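Local coordinates for beta chain (Acipenser persicus, PDB 6IYH), which probably carries oxygen on its haem as the beta subunit of a sturgeon haemoglobin tetramer, captured here in the met form, at residues Glu6-Ile10 with Ala128-Met132; Leu13-Val17 with Leu113-Phe117; Val19-Ala24 with Gly63-Asp68; Leu30-Trp36 with His104-Cys108. One frame throughout, in Å; residues are numbered along the deposited sequence.

Contact 1 (Glu6-Ile10 with Ala128-Met132); sequences ERFAI and AWQKM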
# COMPACT_ATOMS: atom_id res chain seq x y z
N GLU B 6 -4.84 -16.44 -21.92
CA GLU B 6 -4.78 -15.04 -21.39
C GLU B 6 -4.79 -14.06 -22.52
O GLU B 6 -5.57 -13.07 -22.49
CB GLU B 6 -3.54 -14.80 -20.53
CG GLU B 6 -3.63 -15.43 -19.16
CD GLU B 6 -2.28 -15.50 -18.45
OE1 GLU B 6 -1.22 -15.30 -19.04
OE2 GLU B 6 -2.29 -15.77 -17.28
N ARG B 7 -3.97 -14.31 -23.54
CA ARG B 7 -3.89 -13.45 -24.70
C ARG B 7 -5.22 -13.26 -25.37
O ARG B 7 -5.59 -12.15 -25.75
CB ARG B 7 -2.96 -14.02 -25.75
CG ARG B 7 -1.54 -13.67 -25.56
CD ARG B 7 -0.71 -14.22 -26.71
NE ARG B 7 0.67 -14.32 -26.27
CZ ARG B 7 1.54 -13.32 -26.26
NH1 ARG B 7 1.21 -12.13 -26.72
NH2 ARG B 7 2.79 -13.55 -25.86
N PHE B 8 -5.95 -14.37 -25.47
CA PHE B 8 -7.25 -14.41 -26.05
C PHE B 8 -8.29 -13.66 -25.24
O PHE B 8 -9.10 -12.93 -25.81
CB PHE B 8 -7.72 -15.86 -26.14
CG PHE B 8 -9.07 -16.01 -26.77
CD1 PHE B 8 -9.23 -15.89 -28.13
CD2 PHE B 8 -10.17 -16.26 -25.99
CE1 PHE B 8 -10.46 -16.06 -28.68
CE2 PHE B 8 -11.42 -16.41 -26.54
CZ PHE B 8 -11.56 -16.33 -27.88
N ALA B 9 -8.30 -13.87 -23.93
CA ALA B 9 -9.19 -13.15 -23.00
C ALA B 9 -9.00 -11.64 -23.14
O ALA B 9 -10.00 -10.91 -23.15
CB ALA B 9 -8.95 -13.61 -21.55
N ILE B 10 -7.77 -11.19 -23.27
CA ILE B 10 -7.43 -9.77 -23.40
C ILE B 10 -7.85 -9.22 -24.77
O ILE B 10 -8.63 -8.26 -24.81
CB ILE B 10 -5.93 -9.51 -23.16
CG1 ILE B 10 -5.62 -9.84 -21.72
CG2 ILE B 10 -5.53 -8.08 -23.50
CD1 ILE B 10 -4.13 -9.90 -21.43
N ALA B 128 -7.12 -12.55 -16.17
CA ALA B 128 -6.22 -12.12 -17.23
C ALA B 128 -6.07 -10.58 -17.33
O ALA B 128 -4.98 -10.07 -17.49
CB ALA B 128 -6.68 -12.64 -18.60
N TRP B 129 -7.18 -9.88 -17.21
CA TRP B 129 -7.19 -8.41 -17.17
C TRP B 129 -6.46 -7.85 -15.91
O TRP B 129 -5.74 -6.87 -16.04
CB TRP B 129 -8.59 -7.83 -17.30
CG TRP B 129 -8.94 -7.79 -18.73
CD1 TRP B 129 -9.55 -8.76 -19.45
CD2 TRP B 129 -8.57 -6.78 -19.63
NE1 TRP B 129 -9.60 -8.39 -20.81
CE2 TRP B 129 -8.97 -7.20 -20.93
CE3 TRP B 129 -7.85 -5.58 -19.50
CZ2 TRP B 129 -8.78 -6.41 -22.05
CZ3 TRP B 129 -7.63 -4.78 -20.65
CH2 TRP B 129 -8.11 -5.21 -21.90
N GLN B 130 -6.60 -8.49 -14.78
CA GLN B 130 -5.82 -8.06 -13.60
C GLN B 130 -4.32 -8.22 -13.83
O GLN B 130 -3.53 -7.36 -13.50
CB GLN B 130 -6.29 -8.82 -12.42
CG GLN B 130 -5.55 -8.45 -11.13
CD GLN B 130 -5.83 -7.00 -10.75
OE1 GLN B 130 -6.91 -6.47 -11.01
NE2 GLN B 130 -4.80 -6.36 -10.17
N LYS B 131 -3.92 -9.29 -14.53
CA LYS B 131 -2.55 -9.48 -14.86
C LYS B 131 -2.10 -8.40 -15.80
O LYS B 131 -1.01 -7.81 -15.64
CB LYS B 131 -2.34 -10.91 -15.44
CG LYS B 131 -0.92 -11.18 -15.88
CD LYS B 131 -0.80 -12.59 -16.41
CE LYS B 131 0.54 -12.76 -17.06
NZ LYS B 131 0.71 -14.23 -17.34
N MET B 132 -2.90 -8.07 -16.81
CA MET B 132 -2.57 -7.00 -17.71
C MET B 132 -2.45 -5.67 -16.98
O MET B 132 -1.54 -4.87 -17.21
CB MET B 132 -3.61 -6.84 -18.85
CG MET B 132 -3.29 -5.81 -19.93
SD MET B 132 -1.88 -6.39 -20.99
CE MET B 132 -1.03 -4.89 -21.23
O HOH W 1 -0.28 -16.86 -15.61
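A salt bridge joins the carboxylate of Glu6 to the amine of Lys131, with OE1 of Glu6 2.8 Å from NZ of Lys131. Water 1 spans the same pair, donating to Glu6 OE2 at 2.8 Å and accepting a weak bond from Lys131 NZ at 3.3 Å. Lys131 NZ also hydrogen-bonds to Glu1 O and lies in a cation-pi contact with Trp2, so its ammonium has further partners in the N-terminal residues. A second, weak hydrogen bond runs from Trp129 NE1 to Ala9 O, 3.5 Å. Between the two, the segments cross at nearly a right angle (89°), axes 9.5 Å apart, and Ala9 CB touches Ala128 CB at 3.8 Å. Ile10 fills the inner side, its CG2 3.9 Å from Trp129 CZ2 and its CD1 4.0 Å from Met132 CB. A salt bridge beside apolar packing therefore ties the first globin helix (A) to the last (H).

Contact 2 (Leu13-Val17 with Leu113-Phe117); sequences LWAKV and LAATF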
# COMPACT_ATOMS: atom_id res chain seq x y z
N LEU B 13 -11.81 -9.28 -25.49
CA LEU B 13 -12.55 -8.26 -24.77
C LEU B 13 -12.19 -6.89 -25.31
O LEU B 13 -13.08 -6.05 -25.45
CB LEU B 13 -12.24 -8.36 -23.25
CG LEU B 13 -13.17 -7.50 -22.40
CD1 LEU B 13 -13.35 -8.00 -20.96
CD2 LEU B 13 -12.52 -6.13 -22.18
N TRP B 14 -10.93 -6.65 -25.64
CA TRP B 14 -10.45 -5.36 -26.12
C TRP B 14 -11.15 -4.99 -27.40
O TRP B 14 -11.49 -3.82 -27.63
CB TRP B 14 -8.97 -5.30 -26.33
CG TRP B 14 -8.48 -3.98 -26.65
CD1 TRP B 14 -7.94 -3.53 -27.79
CD2 TRP B 14 -8.51 -2.83 -25.75
NE1 TRP B 14 -7.67 -2.20 -27.69
CE2 TRP B 14 -7.97 -1.75 -26.44
CE3 TRP B 14 -8.99 -2.63 -24.44
CZ2 TRP B 14 -7.86 -0.45 -25.88
CZ3 TRP B 14 -8.80 -1.36 -23.86
CH2 TRP B 14 -8.27 -0.32 -24.58
N ALA B 15 -11.41 -6.00 -28.23
CA ALA B 15 -12.06 -5.72 -29.51
C ALA B 15 -13.47 -5.15 -29.35
O ALA B 15 -14.03 -4.59 -30.32
CB ALA B 15 -12.10 -6.98 -30.35
N LYS B 16 -14.08 -5.26 -28.16
CA LYS B 16 -15.40 -4.74 -27.91
C LYS B 16 -15.35 -3.52 -26.96
O LYS B 16 -16.40 -3.08 -26.56
CB LYS B 16 -16.28 -5.77 -27.25
CG LYS B 16 -16.48 -7.02 -28.08
CD LYS B 16 -17.45 -7.97 -27.41
CE LYS B 16 -18.05 -8.79 -28.55
NZ LYS B 16 -18.75 -10.00 -28.05
N VAL B 17 -14.17 -3.04 -26.61
CA VAL B 17 -14.12 -1.86 -25.66
C VAL B 17 -14.29 -0.54 -26.45
O VAL B 17 -13.51 -0.23 -27.33
CB VAL B 17 -12.78 -1.84 -24.88
CG1 VAL B 17 -12.51 -0.47 -24.25
CG2 VAL B 17 -12.78 -2.96 -23.83
N LEU B 113 -14.82 -2.46 -16.47
CA LEU B 113 -14.95 -3.57 -17.42
C LEU B 113 -16.03 -4.52 -16.88
O LEU B 113 -16.85 -4.97 -17.64
CB LEU B 113 -13.67 -4.36 -17.58
CG LEU B 113 -12.55 -3.57 -18.24
CD1 LEU B 113 -11.28 -4.36 -18.26
CD2 LEU B 113 -12.91 -3.09 -19.63
N ALA B 114 -16.02 -4.82 -15.58
CA ALA B 114 -17.14 -5.64 -14.96
C ALA B 114 -18.51 -5.06 -15.24
O ALA B 114 -19.47 -5.76 -15.66
CB ALA B 114 -16.90 -5.78 -13.47
N ALA B 115 -18.67 -3.75 -14.99
CA ALA B 115 -19.96 -3.06 -15.21
C ALA B 115 -20.38 -3.12 -16.70
O ALA B 115 -21.59 -3.31 -17.00
CB ALA B 115 -19.89 -1.63 -14.70
N THR B 116 -19.39 -3.02 -17.58
CA THR B 116 -19.62 -2.93 -18.99
C THR B 116 -19.95 -4.31 -19.59
O THR B 116 -20.80 -4.40 -20.51
CB THR B 116 -18.37 -2.34 -19.70
OG1 THR B 116 -18.16 -0.97 -19.24
CG2 THR B 116 -18.51 -2.30 -21.22
N PHE B 117 -19.28 -5.37 -19.14
CA PHE B 117 -19.36 -6.70 -19.78
C PHE B 117 -20.21 -7.68 -19.02
O PHE B 117 -20.61 -8.70 -19.63
CB PHE B 117 -17.96 -7.23 -20.10
CG PHE B 117 -17.33 -6.50 -21.21
CD1 PHE B 117 -17.65 -6.82 -22.57
CD2 PHE B 117 -16.42 -5.47 -20.97
CE1 PHE B 117 -17.07 -6.08 -23.59
CE2 PHE B 117 -15.82 -4.79 -21.99
CZ PHE B 117 -16.19 -5.06 -23.32
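Phe117, the last residue of helix 100-117, swings its ring across to the Trp14-Val17 turn at the C-terminal end of the first helix. Its chi1 is m and chi2 is -82°, which brings one ring face to Leu13: CG of Leu13 stands 4.0 Å from the centroid of the Phe117 ring and 16° off its normal, a CH-pi contact. Leu13 takes chi1 t and chi2 t, sending CD2 to within 3.6 Å of Phe117 CE2 and 4.0 Å of Leu113 CD2. Val17, with chi1 t, lays CG2 near the plane of the Phe117 ring, 4.0 Å from CE2 of Phe117, and 4.2 Å from Leu113 CD2. At the same ring's edge Lys16 contributes CB, 3.8 Å from Phe117 CE1, while its extended chain leads the amine away. The type I turn, closed by Val17 N to Trp14 O at 3.0 Å, brings Lys16 and Val17 round beside the ring. Trp129 and Tyr121 add to the apolar surroundings of Leu13 and Leu113. No hydrogen bond crosses between the segments; this is the apolar seam of the globin fold where the A helix and AB turn meet the end of the G helix.

Contact 3 (Val19-Ala24 with Gly63-Asp68); sequences VESVGA and GKTVLD. With HEM (protoporphyrin IX containing Fe), chain D.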
# COMPACT_ATOMS: atom_id res chain seq x y z
N VAL B 19 -13.38 2.89 -26.16
CA VAL B 19 -12.33 3.53 -25.32
C VAL B 19 -12.80 4.87 -24.79
O VAL B 19 -12.37 5.31 -23.71
CB VAL B 19 -10.98 3.68 -26.06
CG1 VAL B 19 -10.36 2.35 -26.39
CG2 VAL B 19 -11.13 4.46 -27.38
N GLU B 20 -13.74 5.52 -25.45
CA GLU B 20 -14.31 6.78 -24.95
C GLU B 20 -15.19 6.57 -23.71
O GLU B 20 -15.02 7.23 -22.66
CB GLU B 20 -15.19 7.42 -26.04
CG GLU B 20 -14.35 8.02 -27.13
CD GLU B 20 -15.16 8.53 -28.31
OE1 GLU B 20 -16.34 8.91 -28.12
OE2 GLU B 20 -14.61 8.52 -29.39
N SER B 21 -16.09 5.62 -23.81
CA SER B 21 -16.96 5.32 -22.74
C SER B 21 -16.26 4.68 -21.54
O SER B 21 -16.41 5.14 -20.42
CB SER B 21 -18.07 4.46 -23.24
OG SER B 21 -18.95 4.06 -22.20
N VAL B 22 -15.51 3.63 -21.77
CA VAL B 22 -14.79 2.95 -20.70
C VAL B 22 -13.73 3.88 -20.11
O VAL B 22 -13.58 3.96 -18.91
CB VAL B 22 -14.15 1.64 -21.19
CG1 VAL B 22 -13.10 1.04 -20.25
CG2 VAL B 22 -15.29 0.68 -21.50
N GLY B 23 -13.04 4.63 -20.93
CA GLY B 23 -11.96 5.50 -20.45
C GLY B 23 -12.56 6.66 -19.64
O GLY B 23 -12.05 6.94 -18.54
N ALA B 24 -13.62 7.30 -20.12
CA ALA B 24 -14.28 8.34 -19.35
C ALA B 24 -14.77 7.78 -18.00
O ALA B 24 -14.60 8.41 -16.91
CB ALA B 24 -15.45 8.96 -20.11
N GLY B 63 -9.75 10.54 -20.35
CA GLY B 63 -10.05 9.13 -20.11
C GLY B 63 -9.85 8.32 -21.42
O GLY B 63 -9.30 7.22 -21.40
N LYS B 64 -10.31 8.87 -22.52
CA LYS B 64 -10.03 8.21 -23.82
C LYS B 64 -8.54 8.08 -24.10
O LYS B 64 -8.06 7.06 -24.55
CB LYS B 64 -10.75 8.99 -24.93
CG LYS B 64 -10.68 8.37 -26.31
CD LYS B 64 -11.26 9.30 -27.39
CE LYS B 64 -11.25 8.53 -28.70
NZ LYS B 64 -12.08 9.17 -29.77
N THR B 65 -7.79 9.14 -23.88
CA THR B 65 -6.31 9.09 -24.05
C THR B 65 -5.68 7.94 -23.24
O THR B 65 -4.82 7.21 -23.73
CB THR B 65 -5.71 10.48 -23.73
OG1 THR B 65 -6.24 11.48 -24.64
CG2 THR B 65 -4.19 10.49 -23.75
N VAL B 66 -6.08 7.81 -21.97
CA VAL B 66 -5.57 6.75 -21.10
C VAL B 66 -5.92 5.36 -21.68
O VAL B 66 -5.06 4.51 -21.76
CB VAL B 66 -6.10 6.89 -19.65
CG1 VAL B 66 -5.67 5.68 -18.83
CG2 VAL B 66 -5.57 8.16 -19.01
N LEU B 67 -7.16 5.16 -22.13
CA LEU B 67 -7.57 3.88 -22.63
C LEU B 67 -6.87 3.54 -23.96
O LEU B 67 -6.48 2.43 -24.18
CB LEU B 67 -9.07 3.77 -22.68
CG LEU B 67 -9.70 3.08 -21.49
CD1 LEU B 67 -9.41 1.58 -21.65
CD2 LEU B 67 -9.15 3.62 -20.16
N ASP B 68 -6.62 4.54 -24.78
CA ASP B 68 -5.74 4.35 -25.98
C ASP B 68 -4.36 3.88 -25.66
O ASP B 68 -3.86 2.98 -26.32
CB ASP B 68 -5.71 5.60 -26.84
CG ASP B 68 -7.01 5.82 -27.55
OD1 ASP B 68 -7.84 4.91 -27.50
OD2 ASP B 68 -7.20 6.90 -28.18
CHA HEM D . -1.15 12.18 -18.92
CHB HEM D . -1.49 7.43 -19.50
CHC HEM D . -2.47 7.01 -14.76
CHD HEM D . -1.97 11.77 -14.20
C1A HEM D . -1.14 10.91 -19.43
C2A HEM D . -1.00 10.65 -20.83
C3A HEM D . -1.12 9.34 -21.00
C4A HEM D . -1.35 8.76 -19.73
CMA HEM D . -1.03 8.59 -22.33
CAA HEM D . -0.74 11.65 -21.95
CBA HEM D . 0.76 11.73 -22.20
CGA HEM D . 1.15 12.68 -23.32
O1A HEM D . 0.99 13.91 -23.23
O2A HEM D . 1.68 12.24 -24.36
C1B HEM D . -1.80 6.88 -18.24
C2B HEM D . -1.98 5.48 -17.98
C3B HEM D . -2.34 5.39 -16.67
C4B HEM D . -2.22 6.72 -16.10
CMB HEM D . -1.97 4.29 -18.96
CAB HEM D . -2.68 4.23 -15.81
CBB HEM D . -3.04 3.03 -16.30
C1C HEM D . -2.50 8.24 -14.16
C2C HEM D . -2.77 8.57 -12.78
C3C HEM D . -2.61 9.93 -12.63
C4C HEM D . -2.15 10.45 -13.92
CMC HEM D . -3.32 7.54 -11.85
CAC HEM D . -2.86 10.82 -11.46
CBC HEM D . -3.47 10.35 -10.37
C1D HEM D . -1.77 12.25 -15.50
C2D HEM D . -1.70 13.68 -15.77
C3D HEM D . -1.42 13.83 -17.07
C4D HEM D . -1.39 12.45 -17.56
CMD HEM D . -1.79 14.80 -14.73
CAD HEM D . -1.28 15.11 -17.87
CBD HEM D . -2.74 15.58 -18.11
CGD HEM D . -2.94 16.85 -18.92
O1D HEM D . -3.06 16.82 -20.16
O2D HEM D . -3.08 17.92 -18.33
NA HEM D . -1.35 9.76 -18.79
NB HEM D . -1.87 7.57 -17.08
NC HEM D . -2.08 9.41 -14.78
ND HEM D . -1.56 11.47 -16.59
FE HEM D . -1.67 9.59 -16.82
O HOH W 2 -3.74 9.77 -17.01
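Segments 19-24 and 63-68, both helical, cross at 106° with axes 7.2 Å apart: the close B/E crossing of the globin fold, between helices 19-33 and 57-75. Two glycines make it possible. The CA atoms of Gly23 and Gly63 are 4.1 Å apart, and a beta carbon on either would clash with the backbone opposite. Instead the two backbones exchange CA-H...O contacts, Gly23 CA to Gly63 O at 3.3 Å and Gly63 CA to Gly23 O at 3.4 Å. Leu67 lays CD2 3.4 Å from Gly23 CA, and its CD1 meets Val22 CG1 at 4.0 Å. Val19 points into the interface as well, its CB 3.9 Å from Leu67 CB and its CG2 3.3 Å from Asp68 OD1. Trp14 of the first helix packs on both Val19 and Leu67. Another face of helix 57-75 borders the haem: Val66 CG1 comes within 3.8 Å of HEM C2B and Thr65 CG2 within 4.0 Å of HEM CMA, on the side where water 2 binds the iron at 2.1 Å from FE. Helix B thus packs against the distal helix E. The fully extended Lys64 meets Glu20 in a salt bridge, NZ of Lys64 to OE2 of Glu20, 2.6 Å.

Contact 4 (Leu30-Trp36 with His104-Cys108); sequences LLVVYPW and HFGDC. With HEM (protoporphyrin IX containing Fe), chain D; PGO (S-1,2-propanediol), chain E.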
# COMPACT_ATOMS: atom_id res chain seq x y z
N LEU B 30 -11.96 7.33 -10.84
CA LEU B 30 -10.76 7.66 -10.16
C LEU B 30 -10.94 8.98 -9.39
O LEU B 30 -10.59 9.13 -8.22
CB LEU B 30 -9.56 7.75 -11.11
CG LEU B 30 -8.27 8.15 -10.43
CD1 LEU B 30 -7.72 7.03 -9.61
CD2 LEU B 30 -7.28 8.66 -11.43
N LEU B 31 -11.44 9.97 -10.10
CA LEU B 31 -11.54 11.34 -9.53
C LEU B 31 -12.62 11.48 -8.43
O LEU B 31 -12.43 12.31 -7.47
CB LEU B 31 -11.79 12.33 -10.66
CG LEU B 31 -10.67 12.46 -11.68
CD1 LEU B 31 -11.19 13.34 -12.82
CD2 LEU B 31 -9.45 13.08 -11.03
N VAL B 32 -13.67 10.67 -8.51
CA VAL B 32 -14.70 10.68 -7.49
C VAL B 32 -14.27 9.82 -6.28
O VAL B 32 -14.45 10.29 -5.09
CB VAL B 32 -16.08 10.20 -8.03
CG1 VAL B 32 -17.07 9.96 -6.88
CG2 VAL B 32 -16.58 11.22 -9.06
N VAL B 33 -13.77 8.61 -6.51
CA VAL B 33 -13.54 7.71 -5.42
C VAL B 33 -12.25 8.08 -4.66
O VAL B 33 -12.13 7.83 -3.46
CB VAL B 33 -13.51 6.25 -5.93
CG1 VAL B 33 -13.10 5.22 -4.89
CG2 VAL B 33 -14.84 5.86 -6.58
N TYR B 34 -11.24 8.54 -5.40
CA TYR B 34 -9.93 8.94 -4.82
C TYR B 34 -9.73 10.41 -5.10
O TYR B 34 -8.83 10.78 -5.86
CB TYR B 34 -8.89 8.08 -5.49
CG TYR B 34 -9.19 6.61 -5.41
CD1 TYR B 34 -8.91 5.84 -4.25
CD2 TYR B 34 -9.83 5.95 -6.47
CE1 TYR B 34 -9.19 4.45 -4.22
CE2 TYR B 34 -10.13 4.62 -6.39
CZ TYR B 34 -9.79 3.86 -5.31
OH TYR B 34 -10.16 2.46 -5.30
N PRO B 35 -10.45 11.26 -4.40
CA PRO B 35 -10.54 12.68 -4.91
C PRO B 35 -9.30 13.55 -4.80
O PRO B 35 -9.14 14.58 -5.49
CB PRO B 35 -11.73 13.24 -4.12
CG PRO B 35 -11.87 12.40 -2.93
CD PRO B 35 -11.48 11.02 -3.38
N TRP B 36 -8.36 13.07 -4.02
CA TRP B 36 -7.05 13.66 -3.97
C TRP B 36 -6.33 13.63 -5.27
O TRP B 36 -5.52 14.51 -5.51
CB TRP B 36 -6.21 13.06 -2.89
CG TRP B 36 -6.11 11.56 -2.91
CD1 TRP B 36 -5.20 10.80 -3.60
CD2 TRP B 36 -6.93 10.65 -2.21
NE1 TRP B 36 -5.41 9.50 -3.37
CE2 TRP B 36 -6.47 9.36 -2.52
CE3 TRP B 36 -8.06 10.79 -1.38
CZ2 TRP B 36 -7.01 8.25 -1.97
CZ3 TRP B 36 -8.61 9.69 -0.87
CH2 TRP B 36 -8.12 8.41 -1.20
N HIS B 104 -4.95 2.43 -7.94
CA HIS B 104 -6.29 2.94 -7.85
C HIS B 104 -6.96 2.99 -9.23
O HIS B 104 -8.12 2.59 -9.41
CB HIS B 104 -6.38 4.33 -7.18
CG HIS B 104 -5.90 4.33 -5.77
ND1 HIS B 104 -6.03 3.23 -4.93
CD2 HIS B 104 -5.26 5.27 -5.04
CE1 HIS B 104 -5.53 3.52 -3.75
NE2 HIS B 104 -5.10 4.76 -3.78
N PHE B 105 -6.25 3.54 -10.22
CA PHE B 105 -6.81 3.61 -11.54
C PHE B 105 -7.09 2.19 -12.13
O PHE B 105 -8.13 1.97 -12.73
CB PHE B 105 -5.95 4.39 -12.53
CG PHE B 105 -6.60 4.49 -13.87
CD1 PHE B 105 -7.60 5.40 -14.10
CD2 PHE B 105 -6.36 3.53 -14.85
CE1 PHE B 105 -8.19 5.52 -15.33
CE2 PHE B 105 -6.99 3.59 -16.08
CZ PHE B 105 -7.91 4.57 -16.34
N GLY B 106 -6.19 1.26 -11.92
CA GLY B 106 -6.37 -0.09 -12.41
C GLY B 106 -7.60 -0.69 -11.79
O GLY B 106 -8.35 -1.40 -12.46
N ASP B 107 -7.79 -0.46 -10.47
CA ASP B 107 -9.01 -0.96 -9.84
C ASP B 107 -10.24 -0.38 -10.49
O ASP B 107 -11.27 -1.12 -10.67
CB ASP B 107 -9.03 -0.62 -8.33
CG ASP B 107 -8.01 -1.44 -7.50
OD1 ASP B 107 -7.46 -2.45 -7.98
OD2 ASP B 107 -7.90 -1.06 -6.26
N CYS B 108 -10.24 0.92 -10.82
CA CYS B 108 -11.40 1.55 -11.40
C CYS B 108 -11.63 0.94 -12.79
O CYS B 108 -12.76 0.70 -13.16
CB CYS B 108 -11.28 3.05 -11.56
SG CYS B 108 -11.24 3.92 -9.95
CHA HEM D . -1.15 12.18 -18.92
CHB HEM D . -1.49 7.43 -19.50
CHC HEM D . -2.47 7.01 -14.76
CHD HEM D . -1.97 11.77 -14.20
C1A HEM D . -1.14 10.91 -19.43
C2A HEM D . -1.00 10.65 -20.83
C3A HEM D . -1.12 9.34 -21.00
C4A HEM D . -1.35 8.76 -19.73
CMA HEM D . -1.03 8.59 -22.33
CAA HEM D . -0.74 11.65 -21.95
CBA HEM D . 0.76 11.73 -22.20
CGA HEM D . 1.15 12.68 -23.32
O1A HEM D . 0.99 13.91 -23.23
O2A HEM D . 1.68 12.24 -24.36
C1B HEM D . -1.80 6.88 -18.24
C2B HEM D . -1.98 5.48 -17.98
C3B HEM D . -2.34 5.39 -16.67
C4B HEM D . -2.22 6.72 -16.10
CMB HEM D . -1.97 4.29 -18.96
CAB HEM D . -2.68 4.23 -15.81
CBB HEM D . -3.04 3.03 -16.30
C1C HEM D . -2.50 8.24 -14.16
C2C HEM D . -2.77 8.57 -12.78
C3C HEM D . -2.61 9.93 -12.63
C4C HEM D . -2.15 10.45 -13.92
CMC HEM D . -3.32 7.54 -11.85
CAC HEM D . -2.86 10.82 -11.46
CBC HEM D . -3.47 10.35 -10.37
C1D HEM D . -1.77 12.25 -15.50
C2D HEM D . -1.70 13.68 -15.77
C3D HEM D . -1.42 13.83 -17.07
C4D HEM D . -1.39 12.45 -17.56
CMD HEM D . -1.79 14.80 -14.73
CAD HEM D . -1.28 15.11 -17.87
CBD HEM D . -2.74 15.58 -18.11
CGD HEM D . -2.94 16.85 -18.92
O1D HEM D . -3.06 16.82 -20.16
O2D HEM D . -3.08 17.92 -18.33
NA HEM D . -1.35 9.76 -18.79
NB HEM D . -1.87 7.57 -17.08
NC HEM D . -2.08 9.41 -14.78
ND HEM D . -1.56 11.47 -16.59
FE HEM D . -1.67 9.59 -16.82
C1 PGO E . -6.46 -3.82 -4.38
C2 PGO E . -6.40 -4.31 -5.85
C3 PGO E . -5.74 -5.62 -5.92
O1 PGO E . -7.46 -2.80 -4.14
O2 PGO E . -5.55 -3.56 -6.74
O HOH W 3 -8.08 1.11 -4.91
O HOH W 2 -3.74 9.77 -17.01
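The end of helix 19-33 (B) meets helix 100-117 (G) here, and the aromatic contacts centre on Tyr34. The rings of Tyr34 and His104 form an offset stack, centroids 4.1 Å apart and planes at 10°, and CB of His104 adds a CH-pi contact 3.7 Å from the centroid of the Tyr34 ring. Cys108 approaches that ring from its edge, SG 3.8 Å from Tyr34 CE2, a sulfur-aromatic contact. The stack forms just where Tyr34 leaves helical geometry after helix 19-33. Apolar contacts gather about Leu30, which places CD2 4.2 Å from Phe105 CD1 and CB 4.3 Å from Cys108 SG. Phe105 continues to the haem, with CD2 3.7 Å from HEM CBB. On the polar side, water 3 is hydrogen-bonded to Tyr34 OH at 2.5 Å and His104 ND1 at 2.9 Å, and donates to Asp107 OD2 at 2.6 Å. A propanediol, probably from the crystallisation liquor, hydrogen-bonds through O2 to Asp107 OD1 at 2.5 Å and through O1 to Asp107 OD2 at 2.8 Å. Residues of two alpha chains pack around Tyr34, Trp36 and Asp107, and at this polar edge the two segments are joined through water, with no direct hydrogen bond between them.

From the N terminus, helix 4-14 enters contact 1, which closes the longest loop by joining it to the final helix 123-142. Contact 2 follows at the end of the same first helix and closes a loop to helix 100-117 that falls wholly within the first. Inside both lie contacts 3 and 4, and these two cross: helix 19-33 meets helix 57-75 near its start and helix 100-117 near its end. Trp129 of contact 1 packs on Leu13, Trp14 and Leu113 of contact 2; Trp14 in turn reaches Val19 and Leu67 of contact 3, and Val66 meets Phe105 of contact 4. Side chains thus run from the terminal helices to the haem, which contacts 3 and 4 both touch.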